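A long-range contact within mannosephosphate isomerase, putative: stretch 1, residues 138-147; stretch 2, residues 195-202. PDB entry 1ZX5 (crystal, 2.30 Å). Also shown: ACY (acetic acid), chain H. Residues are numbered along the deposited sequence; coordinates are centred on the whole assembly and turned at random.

Stretch 1, residues 138-147: KIEELEEKLK
Stretch 2, residues 195-202: FFNENDWE

Stretch 1 is helical from Ile139 onward, with Lys138 at the N-cap position; the Glu143 N to Ile139 O (3.0 Å) and Glu144 N to Glu140 O (3.1 Å) hydrogen bonds mark the i to i+4 pattern of the helix. Stretch 2 lies against it in reverse order: the earlier Asn197 CA is 6.8 Å from the later Leu146 CA, and the later Trp201 CA is 8.5 Å from the earlier Glu143 CA. The two stretches together bury 337 Å².

Phe195 (phi/psi -93/155, chi1 m) is out of reach of the helix; Phe195 N donates to Asp200 OD2 at 2.8 Å and 173°, tying the start of the stretch to its turn. Phe196 (-75/74, chi1 m, chi2 34°) has a CB directed sideways, yet its ring end approaches, Phe196 CE2 lying 4.4 Å from Leu142 CD1, while Phe196 O is 3.5 Å from Leu146 CD2.

The CA-to-CB bond of Asn197 (-150/169, chi1 p) points away. Asn197 CA nonetheless lies 4.0 Å from Leu146 CD2, and its OD1 accepts from Asp200 N at 2.9 Å; its ND2 donates to acetic acid O at 3.2 Å. Glu198 (-58/-42, chi1 t) meets the helix through its backbone, Glu198 N being 4.0 Å from Leu146 CD1. Asn199 (-57/-41) and Asp200 (-104/-1) make no contact.

Trp201 (helical, -57/-39, chi1 t, chi2 -110°) dominates, with 115 Å² of it covered by stretch 1, sitting among Ile139, Leu142, Glu143 and Leu146. Leu146 (m, t) places CD1 over one face, 4.3 Å from the Trp201 six-membered ring centroid and 28° off the normal, a CH-pi contact. Leu142 (m, t) sets CB at the ring edge, 3.7 Å from Trp201 CH2, and Ile139 CD1 is 4.0 Å from Trp201 CZ2. Trp201 NE1 donates to Glu143 OE2 (3.0 Å, 152°), although NE1 is modelled too close to a neighbour. The CA-to-CB bond of Glu202 (-59/-36) points away, though its side-chain end comes nearer without contact.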

# COMPACT_ATOMS: atom_id res chain seq x y z
N LYS A 138 25.70 12.98 -7.16
CA LYS A 138 25.53 13.85 -8.31
C LYS A 138 24.82 13.08 -9.42
O LYS A 138 25.19 11.95 -9.74
CB LYS A 138 26.89 14.36 -8.81
CG LYS A 138 27.70 15.15 -7.77
CD LYS A 138 28.95 15.74 -8.42
CE LYS A 138 30.05 16.03 -7.40
NZ LYS A 138 29.88 17.34 -6.71
N ILE A 139 23.79 13.69 -10.01
CA ILE A 139 23.06 13.09 -11.13
C ILE A 139 24.00 12.52 -12.20
O ILE A 139 23.80 11.40 -12.66
CB ILE A 139 22.03 14.09 -11.75
CG1 ILE A 139 20.66 13.92 -11.10
CG2 ILE A 139 21.89 13.88 -13.26
CD1 ILE A 139 19.98 12.55 -11.34
N GLU A 140 25.03 13.29 -12.56
CA GLU A 140 25.99 12.92 -13.60
C GLU A 140 26.75 11.64 -13.25
O GLU A 140 27.03 10.82 -14.13
CB GLU A 140 27.02 14.04 -13.84
CG GLU A 140 26.43 15.40 -14.22
CD GLU A 140 25.90 16.20 -13.01
OE1 GLU A 140 26.34 15.94 -11.86
OE2 GLU A 140 25.04 17.09 -13.23
N GLU A 141 27.09 11.48 -11.97
CA GLU A 141 27.80 10.29 -11.53
C GLU A 141 26.90 9.04 -11.48
O GLU A 141 27.38 7.94 -11.74
CB GLU A 141 28.52 10.56 -10.20
CG GLU A 141 29.82 11.38 -10.40
CD GLU A 141 30.36 12.04 -9.13
OE1 GLU A 141 29.90 11.69 -8.01
OE2 GLU A 141 31.27 12.90 -9.25
N LEU A 142 25.61 9.24 -11.19
CA LEU A 142 24.62 8.16 -11.30
C LEU A 142 24.48 7.69 -12.75
O LEU A 142 24.39 6.50 -13.01
CB LEU A 142 23.25 8.61 -10.77
CG LEU A 142 23.07 8.93 -9.29
CD1 LEU A 142 21.66 9.40 -9.04
CD2 LEU A 142 23.38 7.73 -8.43
N GLU A 143 24.47 8.65 -13.68
CA GLU A 143 24.46 8.36 -15.13
C GLU A 143 25.67 7.57 -15.63
O GLU A 143 25.53 6.72 -16.50
CB GLU A 143 24.35 9.66 -15.93
CG GLU A 143 22.94 10.07 -16.21
CD GLU A 143 22.84 11.45 -16.85
OE1 GLU A 143 23.38 11.64 -17.96
OE2 GLU A 143 22.19 12.34 -16.25
N GLU A 144 26.85 7.86 -15.09
CA GLU A 144 28.04 7.06 -15.36
C GLU A 144 27.79 5.60 -15.02
O GLU A 144 28.15 4.71 -15.78
CB GLU A 144 29.26 7.55 -14.57
CG GLU A 144 29.81 8.90 -15.01
CD GLU A 144 30.15 8.94 -16.50
OE1 GLU A 144 31.20 8.38 -16.89
OE2 GLU A 144 29.36 9.54 -17.27
N LYS A 145 27.15 5.37 -13.87
CA LYS A 145 26.87 4.02 -13.38
C LYS A 145 25.90 3.25 -14.28
O LYS A 145 25.97 2.03 -14.33
CB LYS A 145 26.35 4.07 -11.94
CG LYS A 145 27.32 4.67 -10.92
CD LYS A 145 28.65 3.95 -10.91
CE LYS A 145 29.50 4.35 -9.72
NZ LYS A 145 30.83 3.65 -9.74
N LEU A 146 25.01 3.96 -14.97
CA LEU A 146 24.08 3.33 -15.92
C LEU A 146 24.79 2.65 -17.08
O LEU A 146 24.23 1.77 -17.71
CB LEU A 146 23.10 4.35 -16.49
CG LEU A 146 21.83 4.76 -15.73
CD1 LEU A 146 20.93 5.51 -16.71
CD2 LEU A 146 21.09 3.57 -15.13
N LYS A 147 26.01 3.10 -17.36
CA LYS A 147 26.85 2.53 -18.42
C LYS A 147 27.27 1.09 -18.11
O LYS A 147 27.37 0.27 -19.02
CB LYS A 147 28.08 3.40 -18.65
CG LYS A 147 27.79 4.75 -19.29
CD LYS A 147 29.03 5.30 -20.00
CE LYS A 147 29.82 6.26 -19.11
NZ LYS A 147 29.29 7.65 -19.20
N PHE A 195 12.07 4.22 -12.86
CA PHE A 195 13.14 3.30 -12.48
C PHE A 195 14.50 3.84 -12.91
O PHE A 195 14.59 4.62 -13.85
CB PHE A 195 12.86 1.90 -13.04
CG PHE A 195 11.77 1.17 -12.28
CD1 PHE A 195 12.10 0.22 -11.30
CD2 PHE A 195 10.42 1.43 -12.53
CE1 PHE A 195 11.09 -0.45 -10.57
CE2 PHE A 195 9.41 0.76 -11.81
CZ PHE A 195 9.74 -0.17 -10.82
N PHE A 196 15.55 3.41 -12.21
CA PHE A 196 16.92 3.80 -12.55
C PHE A 196 17.42 3.06 -13.79
O PHE A 196 18.22 2.13 -13.70
CB PHE A 196 17.84 3.54 -11.35
CG PHE A 196 17.82 4.64 -10.31
CD1 PHE A 196 16.65 5.38 -10.05
CD2 PHE A 196 18.98 4.93 -9.58
CE1 PHE A 196 16.64 6.39 -9.08
CE2 PHE A 196 18.97 5.93 -8.60
CZ PHE A 196 17.80 6.66 -8.36
N ASN A 197 16.93 3.47 -14.96
CA ASN A 197 17.34 2.88 -16.22
C ASN A 197 17.26 3.93 -17.30
O ASN A 197 16.71 5.02 -17.08
CB ASN A 197 16.51 1.62 -16.58
CG ASN A 197 15.00 1.89 -16.70
OD1 ASN A 197 14.56 2.92 -17.22
ND2 ASN A 197 14.21 0.95 -16.24
N GLU A 198 17.82 3.63 -18.47
CA GLU A 198 17.85 4.58 -19.58
C GLU A 198 16.43 5.04 -19.96
O GLU A 198 16.20 6.22 -20.23
CB GLU A 198 18.56 3.95 -20.77
CG GLU A 198 18.67 4.83 -22.01
CD GLU A 198 17.39 4.86 -22.85
OE1 GLU A 198 16.58 3.89 -22.80
OE2 GLU A 198 17.21 5.86 -23.58
N ASN A 199 15.50 4.10 -19.99
CA ASN A 199 14.14 4.39 -20.44
C ASN A 199 13.46 5.50 -19.62
O ASN A 199 12.76 6.35 -20.19
CB ASN A 199 13.30 3.09 -20.39
CG ASN A 199 11.91 3.26 -20.99
OD1 ASN A 199 10.92 3.43 -20.26
ND2 ASN A 199 11.82 3.22 -22.30
N ASP A 200 13.68 5.49 -18.31
CA ASP A 200 13.02 6.41 -17.38
C ASP A 200 13.92 7.55 -16.89
O ASP A 200 13.47 8.37 -16.09
CB ASP A 200 12.54 5.65 -16.14
CG ASP A 200 11.47 4.62 -16.43
OD1 ASP A 200 10.97 4.53 -17.57
OD2 ASP A 200 11.10 3.90 -15.48
N TRP A 201 15.17 7.59 -17.33
CA TRP A 201 16.16 8.51 -16.76
C TRP A 201 15.78 9.99 -16.82
O TRP A 201 16.04 10.73 -15.88
CB TRP A 201 17.57 8.30 -17.35
CG TRP A 201 18.60 8.89 -16.42
CD1 TRP A 201 19.37 10.00 -16.64
CD2 TRP A 201 18.91 8.43 -15.10
NE1 TRP A 201 20.16 10.25 -15.54
CE2 TRP A 201 19.90 9.30 -14.58
CE3 TRP A 201 18.46 7.37 -14.30
CZ2 TRP A 201 20.46 9.14 -13.30
CZ3 TRP A 201 19.02 7.20 -13.02
CH2 TRP A 201 20.00 8.08 -12.54
N GLU A 202 15.18 10.44 -17.93
CA GLU A 202 14.74 11.83 -18.04
C GLU A 202 13.74 12.22 -16.96
O GLU A 202 13.77 13.35 -16.49
CB GLU A 202 14.17 12.14 -19.43
CG GLU A 202 15.22 12.21 -20.53
CD GLU A 202 16.25 13.33 -20.32
OE1 GLU A 202 15.84 14.52 -20.26
OE2 GLU A 202 17.46 13.01 -20.23
C ACY H . 9.82 0.95 -15.92
O ACY H . 11.02 0.83 -16.25
OXT ACY H . 9.27 2.06 -15.72
CH3 ACY H . 8.99 -0.28 -15.74